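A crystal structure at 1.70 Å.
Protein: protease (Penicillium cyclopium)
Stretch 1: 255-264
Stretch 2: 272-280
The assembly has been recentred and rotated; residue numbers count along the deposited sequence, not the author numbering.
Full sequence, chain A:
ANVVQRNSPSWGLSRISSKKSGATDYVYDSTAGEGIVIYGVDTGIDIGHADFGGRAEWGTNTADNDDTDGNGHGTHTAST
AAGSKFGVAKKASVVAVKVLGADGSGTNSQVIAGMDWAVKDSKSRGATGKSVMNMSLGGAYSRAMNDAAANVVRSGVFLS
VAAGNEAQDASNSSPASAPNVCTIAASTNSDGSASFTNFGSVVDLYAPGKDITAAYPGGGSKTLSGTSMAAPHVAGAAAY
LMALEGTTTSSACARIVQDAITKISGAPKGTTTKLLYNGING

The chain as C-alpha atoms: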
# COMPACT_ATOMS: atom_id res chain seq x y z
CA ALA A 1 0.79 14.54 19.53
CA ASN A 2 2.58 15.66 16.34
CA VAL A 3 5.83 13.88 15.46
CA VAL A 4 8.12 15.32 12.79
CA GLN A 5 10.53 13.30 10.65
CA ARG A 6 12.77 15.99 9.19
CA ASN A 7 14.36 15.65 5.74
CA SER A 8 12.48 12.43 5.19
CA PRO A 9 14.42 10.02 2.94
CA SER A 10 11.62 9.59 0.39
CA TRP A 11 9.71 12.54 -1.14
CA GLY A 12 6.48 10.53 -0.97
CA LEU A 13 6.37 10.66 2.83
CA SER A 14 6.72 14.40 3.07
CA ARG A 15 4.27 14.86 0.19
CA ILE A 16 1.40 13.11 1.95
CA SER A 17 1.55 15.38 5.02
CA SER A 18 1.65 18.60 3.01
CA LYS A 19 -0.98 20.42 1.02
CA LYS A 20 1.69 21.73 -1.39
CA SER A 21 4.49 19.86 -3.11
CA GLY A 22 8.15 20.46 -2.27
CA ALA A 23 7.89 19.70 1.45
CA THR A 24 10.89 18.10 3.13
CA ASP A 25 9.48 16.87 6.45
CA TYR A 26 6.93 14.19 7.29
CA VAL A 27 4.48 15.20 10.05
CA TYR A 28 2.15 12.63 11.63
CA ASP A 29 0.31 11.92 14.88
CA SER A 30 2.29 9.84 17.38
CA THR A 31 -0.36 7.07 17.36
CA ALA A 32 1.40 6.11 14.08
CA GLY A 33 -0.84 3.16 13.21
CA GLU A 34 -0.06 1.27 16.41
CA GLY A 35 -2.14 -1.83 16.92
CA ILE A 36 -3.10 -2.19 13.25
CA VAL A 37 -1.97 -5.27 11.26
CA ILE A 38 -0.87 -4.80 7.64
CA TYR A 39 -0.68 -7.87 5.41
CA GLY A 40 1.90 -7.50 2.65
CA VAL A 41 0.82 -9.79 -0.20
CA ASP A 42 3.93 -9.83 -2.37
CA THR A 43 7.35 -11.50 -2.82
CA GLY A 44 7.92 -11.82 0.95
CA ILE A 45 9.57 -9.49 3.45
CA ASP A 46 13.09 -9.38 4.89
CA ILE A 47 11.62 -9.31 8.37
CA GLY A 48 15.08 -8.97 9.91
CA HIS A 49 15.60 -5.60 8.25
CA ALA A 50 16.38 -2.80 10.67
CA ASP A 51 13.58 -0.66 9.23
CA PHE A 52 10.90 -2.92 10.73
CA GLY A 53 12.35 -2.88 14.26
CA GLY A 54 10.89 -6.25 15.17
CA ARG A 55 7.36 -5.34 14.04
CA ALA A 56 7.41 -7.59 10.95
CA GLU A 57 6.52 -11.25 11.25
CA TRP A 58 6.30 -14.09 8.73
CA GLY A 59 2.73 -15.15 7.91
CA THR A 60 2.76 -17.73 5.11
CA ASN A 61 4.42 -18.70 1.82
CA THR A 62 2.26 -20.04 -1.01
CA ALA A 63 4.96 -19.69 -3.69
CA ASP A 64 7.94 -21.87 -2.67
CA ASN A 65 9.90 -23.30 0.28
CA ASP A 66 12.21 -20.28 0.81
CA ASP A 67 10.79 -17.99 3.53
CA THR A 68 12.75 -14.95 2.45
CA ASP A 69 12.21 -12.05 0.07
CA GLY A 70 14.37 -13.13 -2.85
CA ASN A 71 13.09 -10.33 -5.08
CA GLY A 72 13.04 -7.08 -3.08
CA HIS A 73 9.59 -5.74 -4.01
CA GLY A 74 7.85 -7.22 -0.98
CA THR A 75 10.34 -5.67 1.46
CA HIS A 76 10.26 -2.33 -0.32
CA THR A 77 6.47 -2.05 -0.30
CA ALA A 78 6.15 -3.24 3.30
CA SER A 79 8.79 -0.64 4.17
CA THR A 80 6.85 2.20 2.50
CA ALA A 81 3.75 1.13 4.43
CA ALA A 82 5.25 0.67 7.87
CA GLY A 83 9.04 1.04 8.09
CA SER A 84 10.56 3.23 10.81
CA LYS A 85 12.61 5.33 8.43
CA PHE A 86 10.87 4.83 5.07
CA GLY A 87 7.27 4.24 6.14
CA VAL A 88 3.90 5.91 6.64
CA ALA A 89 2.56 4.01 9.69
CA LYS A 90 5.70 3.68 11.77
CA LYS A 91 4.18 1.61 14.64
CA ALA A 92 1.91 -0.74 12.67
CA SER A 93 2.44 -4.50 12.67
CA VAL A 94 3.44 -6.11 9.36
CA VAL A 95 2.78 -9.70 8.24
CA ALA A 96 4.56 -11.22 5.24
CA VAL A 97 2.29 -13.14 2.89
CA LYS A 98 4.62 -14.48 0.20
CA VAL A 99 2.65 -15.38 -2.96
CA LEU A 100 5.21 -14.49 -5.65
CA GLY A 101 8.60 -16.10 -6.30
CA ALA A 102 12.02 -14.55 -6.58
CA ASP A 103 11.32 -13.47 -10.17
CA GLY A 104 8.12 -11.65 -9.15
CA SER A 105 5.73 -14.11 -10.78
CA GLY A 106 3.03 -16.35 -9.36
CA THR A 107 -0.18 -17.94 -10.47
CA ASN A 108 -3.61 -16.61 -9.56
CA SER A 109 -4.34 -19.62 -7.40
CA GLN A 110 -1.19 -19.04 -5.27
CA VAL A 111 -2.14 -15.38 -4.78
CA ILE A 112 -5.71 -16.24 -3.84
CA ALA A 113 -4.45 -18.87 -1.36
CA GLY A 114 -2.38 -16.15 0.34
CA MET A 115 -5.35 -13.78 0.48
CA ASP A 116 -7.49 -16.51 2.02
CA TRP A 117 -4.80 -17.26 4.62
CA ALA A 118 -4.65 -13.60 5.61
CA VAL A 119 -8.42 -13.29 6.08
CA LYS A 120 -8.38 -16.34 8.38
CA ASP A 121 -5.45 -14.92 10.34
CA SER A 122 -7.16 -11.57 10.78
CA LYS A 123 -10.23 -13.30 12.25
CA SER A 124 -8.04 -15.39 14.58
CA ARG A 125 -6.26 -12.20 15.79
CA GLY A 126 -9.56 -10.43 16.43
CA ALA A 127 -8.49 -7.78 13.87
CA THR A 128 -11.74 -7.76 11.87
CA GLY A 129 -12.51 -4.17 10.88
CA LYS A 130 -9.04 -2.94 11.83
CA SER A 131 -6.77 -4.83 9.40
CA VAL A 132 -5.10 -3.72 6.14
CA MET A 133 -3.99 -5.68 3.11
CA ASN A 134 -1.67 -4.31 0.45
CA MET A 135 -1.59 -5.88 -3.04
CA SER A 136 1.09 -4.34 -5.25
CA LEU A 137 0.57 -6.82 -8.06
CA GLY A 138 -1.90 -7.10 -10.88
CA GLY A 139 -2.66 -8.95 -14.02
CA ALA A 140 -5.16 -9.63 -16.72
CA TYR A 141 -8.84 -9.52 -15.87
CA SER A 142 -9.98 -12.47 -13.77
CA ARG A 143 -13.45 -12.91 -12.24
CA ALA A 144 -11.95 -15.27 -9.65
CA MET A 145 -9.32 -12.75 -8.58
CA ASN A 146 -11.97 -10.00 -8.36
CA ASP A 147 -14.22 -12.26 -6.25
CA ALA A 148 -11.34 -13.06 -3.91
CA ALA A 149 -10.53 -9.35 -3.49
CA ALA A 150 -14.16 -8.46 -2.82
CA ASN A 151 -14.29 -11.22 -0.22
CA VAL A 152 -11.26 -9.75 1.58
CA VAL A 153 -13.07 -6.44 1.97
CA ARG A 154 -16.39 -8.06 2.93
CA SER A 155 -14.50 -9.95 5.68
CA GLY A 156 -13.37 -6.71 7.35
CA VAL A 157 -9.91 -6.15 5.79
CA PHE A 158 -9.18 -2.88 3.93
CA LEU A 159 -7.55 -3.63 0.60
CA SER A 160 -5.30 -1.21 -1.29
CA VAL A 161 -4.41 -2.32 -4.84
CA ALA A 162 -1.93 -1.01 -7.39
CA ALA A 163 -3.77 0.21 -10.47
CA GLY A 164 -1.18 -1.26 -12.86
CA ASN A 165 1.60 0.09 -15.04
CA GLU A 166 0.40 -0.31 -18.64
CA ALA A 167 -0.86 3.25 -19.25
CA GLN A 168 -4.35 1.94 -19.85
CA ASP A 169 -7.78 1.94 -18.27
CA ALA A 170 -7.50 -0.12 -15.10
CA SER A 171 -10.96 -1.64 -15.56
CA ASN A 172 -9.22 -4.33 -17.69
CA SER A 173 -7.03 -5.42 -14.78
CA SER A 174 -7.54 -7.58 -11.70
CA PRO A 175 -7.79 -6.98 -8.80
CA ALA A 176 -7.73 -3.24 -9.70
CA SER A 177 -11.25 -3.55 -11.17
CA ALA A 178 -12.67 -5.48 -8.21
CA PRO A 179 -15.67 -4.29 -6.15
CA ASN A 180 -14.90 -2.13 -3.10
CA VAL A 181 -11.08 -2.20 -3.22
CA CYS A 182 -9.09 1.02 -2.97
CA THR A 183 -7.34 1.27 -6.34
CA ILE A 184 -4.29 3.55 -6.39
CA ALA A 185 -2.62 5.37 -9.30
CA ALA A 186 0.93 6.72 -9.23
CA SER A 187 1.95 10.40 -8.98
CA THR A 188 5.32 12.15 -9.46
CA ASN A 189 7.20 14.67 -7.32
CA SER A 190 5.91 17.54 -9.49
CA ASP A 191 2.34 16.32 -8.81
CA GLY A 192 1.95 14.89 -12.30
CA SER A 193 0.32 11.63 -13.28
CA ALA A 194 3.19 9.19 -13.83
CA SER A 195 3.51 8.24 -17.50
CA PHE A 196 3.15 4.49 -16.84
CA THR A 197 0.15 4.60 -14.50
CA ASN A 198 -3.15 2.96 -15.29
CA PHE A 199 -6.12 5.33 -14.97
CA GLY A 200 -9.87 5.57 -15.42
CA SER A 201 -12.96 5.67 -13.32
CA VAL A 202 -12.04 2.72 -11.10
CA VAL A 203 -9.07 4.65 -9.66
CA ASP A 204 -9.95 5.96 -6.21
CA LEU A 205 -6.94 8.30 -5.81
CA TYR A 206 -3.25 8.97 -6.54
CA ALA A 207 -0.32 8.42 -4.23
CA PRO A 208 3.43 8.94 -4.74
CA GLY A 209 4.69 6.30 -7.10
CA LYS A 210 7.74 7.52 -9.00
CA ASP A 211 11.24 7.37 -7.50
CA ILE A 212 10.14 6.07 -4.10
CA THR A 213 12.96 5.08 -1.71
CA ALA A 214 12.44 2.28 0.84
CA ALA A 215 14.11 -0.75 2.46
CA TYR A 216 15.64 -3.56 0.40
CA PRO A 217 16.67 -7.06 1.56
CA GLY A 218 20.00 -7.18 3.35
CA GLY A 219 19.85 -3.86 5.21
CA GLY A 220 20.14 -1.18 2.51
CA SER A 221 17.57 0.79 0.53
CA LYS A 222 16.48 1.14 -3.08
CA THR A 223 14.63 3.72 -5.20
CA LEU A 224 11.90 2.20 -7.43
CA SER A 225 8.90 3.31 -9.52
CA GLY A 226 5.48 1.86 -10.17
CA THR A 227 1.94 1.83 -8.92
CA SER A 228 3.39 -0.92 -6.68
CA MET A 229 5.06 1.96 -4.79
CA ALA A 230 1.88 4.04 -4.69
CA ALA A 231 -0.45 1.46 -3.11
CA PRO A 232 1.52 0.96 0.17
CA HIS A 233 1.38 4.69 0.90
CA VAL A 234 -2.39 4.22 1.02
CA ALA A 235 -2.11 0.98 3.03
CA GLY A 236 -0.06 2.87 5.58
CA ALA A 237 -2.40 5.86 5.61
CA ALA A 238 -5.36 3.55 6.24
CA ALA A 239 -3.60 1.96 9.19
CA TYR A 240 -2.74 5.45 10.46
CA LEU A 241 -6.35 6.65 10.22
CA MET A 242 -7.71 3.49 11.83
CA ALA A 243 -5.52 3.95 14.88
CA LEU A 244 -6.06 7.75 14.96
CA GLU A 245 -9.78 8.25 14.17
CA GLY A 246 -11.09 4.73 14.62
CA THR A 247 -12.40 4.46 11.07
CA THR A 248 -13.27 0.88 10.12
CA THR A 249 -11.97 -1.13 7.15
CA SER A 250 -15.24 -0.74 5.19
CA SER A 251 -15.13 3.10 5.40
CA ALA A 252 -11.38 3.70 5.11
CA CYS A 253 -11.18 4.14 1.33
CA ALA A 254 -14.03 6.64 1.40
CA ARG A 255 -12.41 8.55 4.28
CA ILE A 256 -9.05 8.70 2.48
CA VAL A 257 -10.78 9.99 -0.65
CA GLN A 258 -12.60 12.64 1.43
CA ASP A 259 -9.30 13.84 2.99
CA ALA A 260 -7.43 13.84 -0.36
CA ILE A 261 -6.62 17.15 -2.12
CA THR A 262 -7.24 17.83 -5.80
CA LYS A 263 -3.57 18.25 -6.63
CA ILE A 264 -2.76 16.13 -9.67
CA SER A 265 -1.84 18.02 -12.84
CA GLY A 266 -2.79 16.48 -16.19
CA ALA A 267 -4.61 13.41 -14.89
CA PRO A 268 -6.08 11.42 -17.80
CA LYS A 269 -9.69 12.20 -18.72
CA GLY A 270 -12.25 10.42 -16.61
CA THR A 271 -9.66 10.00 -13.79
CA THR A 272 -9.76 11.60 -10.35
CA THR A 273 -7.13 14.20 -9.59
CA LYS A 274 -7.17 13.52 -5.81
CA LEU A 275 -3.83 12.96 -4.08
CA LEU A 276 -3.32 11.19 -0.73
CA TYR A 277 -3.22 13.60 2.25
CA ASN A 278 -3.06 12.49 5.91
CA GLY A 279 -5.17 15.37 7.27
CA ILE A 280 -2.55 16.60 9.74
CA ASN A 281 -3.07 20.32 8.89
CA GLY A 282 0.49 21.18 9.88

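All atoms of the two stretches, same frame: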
# COMPACT_ATOMS: atom_id res chain seq x y z
N ARG A 255 -12.97 7.50 3.43
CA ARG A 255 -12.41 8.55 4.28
C ARG A 255 -11.11 9.11 3.69
O ARG A 255 -10.88 10.33 3.72
CB ARG A 255 -12.18 7.98 5.67
CG ARG A 255 -11.48 8.95 6.64
CD ARG A 255 -12.31 10.22 6.86
NE ARG A 255 -11.64 11.02 7.87
CZ ARG A 255 -11.79 12.33 8.00
NH1 ARG A 255 -11.12 12.97 8.95
NH2 ARG A 255 -12.61 12.98 7.18
N ILE A 256 -10.26 8.24 3.15
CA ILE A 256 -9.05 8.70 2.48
C ILE A 256 -9.40 9.56 1.27
O ILE A 256 -8.78 10.60 1.03
CB ILE A 256 -8.17 7.50 2.09
CG1 ILE A 256 -7.54 6.94 3.35
CG2 ILE A 256 -7.12 7.87 1.03
CD1 ILE A 256 -7.05 5.50 3.16
N VAL A 257 -10.43 9.18 0.52
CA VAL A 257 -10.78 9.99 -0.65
C VAL A 257 -11.32 11.35 -0.21
O VAL A 257 -11.03 12.39 -0.84
CB VAL A 257 -11.79 9.23 -1.55
CG1 VAL A 257 -12.39 10.18 -2.57
CG2 VAL A 257 -11.12 7.96 -2.20
N GLN A 258 -12.06 11.39 0.91
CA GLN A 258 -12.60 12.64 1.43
C GLN A 258 -11.49 13.58 1.89
O GLN A 258 -11.58 14.79 1.69
CB GLN A 258 -13.55 12.32 2.60
CG GLN A 258 -14.15 13.52 3.26
CD GLN A 258 -15.08 13.15 4.41
OE1 GLN A 258 -14.76 12.28 5.24
NE2 GLN A 258 -16.23 13.82 4.47
N ASP A 259 -10.45 13.03 2.53
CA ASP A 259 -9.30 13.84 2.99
C ASP A 259 -8.41 14.30 1.84
O ASP A 259 -7.66 15.28 1.99
CB ASP A 259 -8.42 12.99 3.91
CG ASP A 259 -8.70 13.16 5.38
OD1 ASP A 259 -9.18 14.22 5.85
OD2 ASP A 259 -8.32 12.19 6.10
N ALA A 260 -8.40 13.58 0.73
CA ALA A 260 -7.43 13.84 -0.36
C ALA A 260 -7.66 15.21 -1.00
O ALA A 260 -8.78 15.71 -1.05
CB ALA A 260 -7.56 12.74 -1.44
N ILE A 261 -6.60 15.80 -1.53
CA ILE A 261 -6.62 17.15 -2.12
C ILE A 261 -6.53 17.04 -3.64
O ILE A 261 -5.85 16.16 -4.17
CB ILE A 261 -5.48 18.01 -1.56
CG1 ILE A 261 -5.68 18.11 -0.06
CG2 ILE A 261 -5.55 19.39 -2.14
CD1 ILE A 261 -4.59 18.84 0.63
N THR A 262 -7.24 17.92 -4.34
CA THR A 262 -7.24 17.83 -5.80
C THR A 262 -5.96 18.48 -6.32
O THR A 262 -5.90 19.65 -6.72
CB THR A 262 -8.51 18.47 -6.35
OG1 THR A 262 -9.63 17.63 -6.03
CG2 THR A 262 -8.44 18.58 -7.82
N LYS A 263 -4.87 17.70 -6.31
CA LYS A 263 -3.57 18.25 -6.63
C LYS A 263 -2.96 17.77 -7.92
O LYS A 263 -1.94 18.33 -8.31
CB LYS A 263 -2.57 17.90 -5.53
CG LYS A 263 -2.99 18.40 -4.27
CD LYS A 263 -3.11 19.92 -4.39
CE LYS A 263 -1.81 20.70 -4.12
NZ LYS A 263 -1.47 21.72 -5.19
N ILE A 264 -3.47 16.70 -8.53
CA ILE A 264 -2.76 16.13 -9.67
C ILE A 264 -2.97 17.01 -10.90
O ILE A 264 -4.09 17.43 -11.21
CB ILE A 264 -3.23 14.70 -9.94
CG1 ILE A 264 -2.93 13.83 -8.73
CG2 ILE A 264 -2.45 14.12 -11.13
CD1 ILE A 264 -1.46 13.70 -8.39
N THR A 272 -9.86 10.68 -11.48
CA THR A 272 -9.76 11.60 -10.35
C THR A 272 -8.42 12.30 -10.33
O THR A 272 -7.41 11.76 -10.80
CB THR A 272 -9.97 10.87 -9.03
OG1 THR A 272 -9.96 11.82 -7.97
CG2 THR A 272 -8.84 9.87 -8.78
N THR A 273 -8.39 13.52 -9.79
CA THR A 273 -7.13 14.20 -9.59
C THR A 273 -6.78 14.32 -8.11
O THR A 273 -5.91 15.11 -7.76
CB THR A 273 -7.17 15.58 -10.24
OG1 THR A 273 -8.16 16.37 -9.60
CG2 THR A 273 -7.57 15.44 -11.67
N LYS A 274 -7.40 13.49 -7.26
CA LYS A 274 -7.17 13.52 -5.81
C LYS A 274 -5.87 12.83 -5.46
O LYS A 274 -5.53 11.79 -6.03
CB LYS A 274 -8.33 12.83 -5.07
CG LYS A 274 -9.51 13.82 -4.89
CD LYS A 274 -10.64 13.25 -4.07
CE LYS A 274 -11.64 14.37 -3.66
NZ LYS A 274 -11.61 14.73 -2.18
N LEU A 275 -5.14 13.44 -4.54
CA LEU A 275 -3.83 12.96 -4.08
C LEU A 275 -3.89 12.70 -2.58
O LEU A 275 -4.36 13.56 -1.83
CB LEU A 275 -2.75 14.01 -4.38
CG LEU A 275 -1.34 13.62 -3.81
CD1 LEU A 275 -0.82 12.32 -4.43
CD2 LEU A 275 -0.38 14.77 -4.11
N LEU A 276 -3.35 11.56 -2.14
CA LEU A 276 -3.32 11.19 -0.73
C LEU A 276 -2.82 12.33 0.16
O LEU A 276 -1.77 12.90 -0.10
CB LEU A 276 -2.38 9.99 -0.56
CG LEU A 276 -2.17 9.39 0.85
CD1 LEU A 276 -3.54 8.94 1.41
CD2 LEU A 276 -1.16 8.22 0.74
N TYR A 277 -3.56 12.59 1.24
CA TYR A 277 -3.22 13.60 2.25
C TYR A 277 -3.64 13.07 3.61
O TYR A 277 -4.76 12.58 3.74
CB TYR A 277 -3.95 14.91 1.95
CG TYR A 277 -3.70 15.97 2.97
CD1 TYR A 277 -2.42 16.45 3.20
CD2 TYR A 277 -4.75 16.48 3.72
CE1 TYR A 277 -2.19 17.45 4.18
CE2 TYR A 277 -4.54 17.46 4.67
CZ TYR A 277 -3.27 17.93 4.90
OH TYR A 277 -3.09 18.91 5.86
N ASN A 278 -2.76 13.15 4.63
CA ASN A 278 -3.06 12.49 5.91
C ASN A 278 -3.89 13.35 6.86
O ASN A 278 -4.22 12.87 7.94
CB ASN A 278 -1.75 11.99 6.62
CG ASN A 278 -0.91 13.12 7.23
OD1 ASN A 278 0.07 12.85 7.94
ND2 ASN A 278 -1.24 14.36 6.95
N GLY A 279 -4.25 14.58 6.48
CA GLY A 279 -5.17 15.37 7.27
C GLY A 279 -4.54 16.07 8.47
O GLY A 279 -5.27 16.51 9.36
N ILE A 280 -3.22 16.17 8.51
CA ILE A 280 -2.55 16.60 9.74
C ILE A 280 -2.71 18.10 9.96
O ILE A 280 -2.70 18.55 11.10
CB ILE A 280 -1.07 16.19 9.72
CG1 ILE A 280 -0.43 16.35 11.11
CG2 ILE A 280 -0.32 16.98 8.67
CD1 ILE A 280 -0.84 15.27 12.11
O HOH W 1 -6.14 11.31 1.63

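The first stretch enters as the last turn of a helix (residues 255-259) that begins earlier in the chain, leaves helical geometry at Ala-260 (phi/psi -65/152), and runs on extended. The second stretch is extended from about Lys-274 and passes it antiparallel. Their pairing is short: Ile-261 and Leu-275 form a hydrogen-bonded pair, CA to CA 5.4 Å, with Ile-261 N donating to Leu-275 O at 3.2 Å and Leu-275 N donating to Ile-261 O at 2.8 Å. Ile-261 O also receives the CA of Lys-274 at 3.4 Å in a CA-H...O contact, so one carbonyl serves two neighbouring residues. Beyond this the chain turns, and Thr-273 O becomes the shared acceptor. Ile-264 N reaches it at 3.0 Å in a nearly straight bond, while Lys-263 N, at 3.1 Å from the same oxygen, makes only a weak, bent one.

At the helix end a single water takes the place of a direct backbone link. Water 1 donates to Ile-256 O at 2.8 Å and accepts from Tyr-277 N at 2.9 Å, joining the last turn of the helix to the second stretch where the strand pairing has ended.

The most instructive side chain is Lys-274. Its CB leaves on the same face as that of Thr-262, but the long chain then runs to the end of the helix, where NZ donates to Val-257 O at 2.8 Å and to Ala-260 O at 3.2 Å. Carbonyls near a helix C-terminus are short of good backbone donors; Val-257 O has only a weak one, from Ala-260 N at 3.3 Å, and Ala-260 O lies just past the helix. A lysine ammonium suits both because it has several protons to give and a positive charge to set against the helix dipole. The methylenes are used as well: Lys-274 CD packs on Val-257 CG1 at 3.8 Å. The start of this residue is held by its own stretch, Lys-274 N donating to Thr-272 OG1 at 3.1 Å. Ala-260 fits where the helix gives way to strand because its methyl points toward the partner and is already close, CB lying 3.3 Å from Leu-275 O and 3.7 Å from Lys-274 CB.

Ile-261 and Leu-275 direct their CB atoms to the other face. From there Ile-261, with chi1 m and chi2 t, extends CD1 over a face of the Tyr-277 ring, 4.0 Å from the centroid and 18° off the normal, a CH-pi contact. Asp-259 O approaches the edge of that ring, 3.6 Å from Tyr-277 CD2, so the aromatic residue serves an aliphatic neighbour and a carbonyl at once. Farther along, Ile-264 CD1 meets Leu-275 CB at 4.2 Å, and at the helix Ile-256 CG2 meets Leu-276 CD1 at 3.8 Å; all four of these residues are buried.

Gly-279 has a phi of 81°, which by itself favours glycine, and an ideal CB there would lie 3.5 Å from Asp-259 OD1. The contact has one evident cost: it buries Asp-259 OD2 without a partner. In all, 763 Å² is covered, counting both sides.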